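Local coordinates for phosphoprotein (PDB 7C5Z), which probably serves as the polymerase cofactor and nucleoprotein chaperone in viral RNA replication, and dimerises through its central domain, at the interface of chains A and B. Sequence-based numbering; all coordinates share one arbitrary frame. Chains: chain A/B, Phosphoprotein.

The interface of chains A and B. Residues chain A 46, 49-50; chain B 11, 16, 18.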
ATOM      1  N   LEU A  46       7.770   6.724  -2.411  1.00 19.14           N
ATOM      2  CA  LEU A  46       7.412   5.548  -3.198  1.00 17.95           C
ATOM      3  C   LEU A  46       6.195   4.859  -2.603  1.00 20.72           C
ATOM      4  O   LEU A  46       5.246   4.517  -3.322  1.00 19.19           O
ATOM      5  CB  LEU A  46       8.591   4.576  -3.272  1.00 18.72           C
ATOM      6  CG  LEU A  46       8.293   3.229  -3.927  1.00 17.57           C
ATOM      7  CD1 LEU A  46       7.866   3.391  -5.380  1.00 25.29           C
ATOM      8  CD2 LEU A  46       9.528   2.323  -3.841  1.00 23.80           C
ATOM      9  N   LYS A  49       3.072   6.738  -3.375  1.00 18.48           N
ATOM     10  CA  LYS A  49       2.646   6.606  -4.766  1.00 17.73           C
ATOM     11  C   LYS A  49       2.058   5.226  -5.039  1.00 18.62           C
ATOM     12  O   LYS A  49       1.084   5.098  -5.793  1.00 19.60           O
ATOM     13  CB  LYS A  49       3.821   6.889  -5.700  1.00 20.06           C
ATOM     14  CG  LYS A  49       4.161   8.364  -5.792  1.00 27.32           C
ATOM     15  CD  LYS A  49       4.935   8.659  -7.057  1.00 36.06           C
ATOM     16  CE  LYS A  49       5.243  10.143  -7.175  1.00 43.18           C
ATOM     17  NZ  LYS A  49       4.028  10.969  -6.914  1.00 53.58           N
HETATM   18  N   MSE A  50       2.605   4.196  -4.408  1.00 20.42           N
HETATM   19  CA  MSE A  50       2.056   2.852  -4.544  1.00 20.64           C
HETATM   20  C   MSE A  50       0.672   2.780  -3.887  1.00 21.30           C
HETATM   21  O   MSE A  50      -0.255   2.208  -4.457  1.00 18.76           O
HETATM   22  CB  MSE A  50       3.002   1.826  -3.940  1.00 23.08           C
HETATM   23  CG  MSE A  50       4.308   1.731  -4.712  1.00 27.46           C
HETATM   24 SE   MSE A  50       5.408   0.238  -4.098  1.00 62.10          SE
HETATM   25  CE  MSE A  50       3.989  -1.107  -3.948  1.00 48.92           C
TER
ATOM     26  N   LEU B  11      12.149   2.532 -10.530  1.00 23.02           N
ATOM     27  CA  LEU B  11      11.861   1.105 -10.531  1.00 25.80           C
ATOM     28  C   LEU B  11      11.980   0.486 -11.918  1.00 29.46           C
ATOM     29  O   LEU B  11      11.643  -0.690 -12.091  1.00 33.99           O
ATOM     30  CB  LEU B  11      10.452   0.858 -10.003  1.00 25.33           C
ATOM     31  CG  LEU B  11      10.148   1.343  -8.587  1.00 25.06           C
ATOM     32  CD1 LEU B  11       8.703   1.004  -8.258  1.00 29.75           C
ATOM     33  CD2 LEU B  11      11.106   0.714  -7.592  1.00 28.15           C
ATOM     34  N   GLY B  16      10.414   8.262 -10.103  1.00 23.75           N
ATOM     35  CA  GLY B  16       9.189   8.486  -9.372  1.00 27.49           C
ATOM     36  C   GLY B  16       7.969   7.790  -9.929  1.00 26.22           C
ATOM     37  O   GLY B  16       6.873   7.991  -9.394  1.00 28.90           O
ATOM     38  N   VAL B  18       5.370   4.824 -10.733  1.00 26.16           N
ATOM     39  CA  VAL B  18       4.831   3.539 -10.319  1.00 26.04           C
ATOM     40  C   VAL B  18       3.788   3.144 -11.354  1.00 32.32           C
ATOM     41  O   VAL B  18       2.906   3.944 -11.693  1.00 31.28           O
ATOM     42  CB  VAL B  18       4.217   3.617  -8.910  1.00 28.66           C
ATOM     43  CG1 VAL B  18       3.497   2.334  -8.558  1.00 30.52           C
ATOM     44  CG2 VAL B  18       5.294   3.930  -7.889  1.00 29.03           C
TER
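Helix 41-62 of chain A rests here on the loop that precedes strand 21-25 of chain B, with A:Leu46, A:Lys49 and A:Met50 meeting B:Val18, B:Leu11 and B:Gly16. The patch is part of the two-fold dimer interface of the central domain, and its twin has the chains exchanged. B:Val18 points its two methyls at the helix and has 53 Å² of its surface hidden by chain A. CG2 of B:Val18 lies 3.6 Å from CD1 of A:Leu46, and the two side chains cross at about a right angle. CG2 of B:Val18 also lies 4.0 Å from CB of A:Lys49, so this methyl touches residues of neighbouring helical turns. The CG methylene of A:Met50, a selenomethionine, meets both valine methyls, 4.0 Å from CG1 and from CG2 of B:Val18. These side chains, too, cross at about a right angle. CG1 of B:Val18 is anti to the backbone N (chi1 172°), and this turn sends both branches toward the helix. A:Leu46 uses its CD1 branch twice. CD1 of A:Leu46 also meets CD1 of B:Leu11 at 3.8 Å, one methyl against another, with the side chains oblique to each other. B:Leu11 thus flanks the valine contact. The aliphatic part of A:Lys49, not its amine, lies along the backbone carbonyl of B:Gly16. The lysine chain is nearly extended as far as CE and then bends at its last torsion (chi4 -48°). The CE methylene of A:Lys49 remains 3.5 Å from the carbonyl O of B:Gly16.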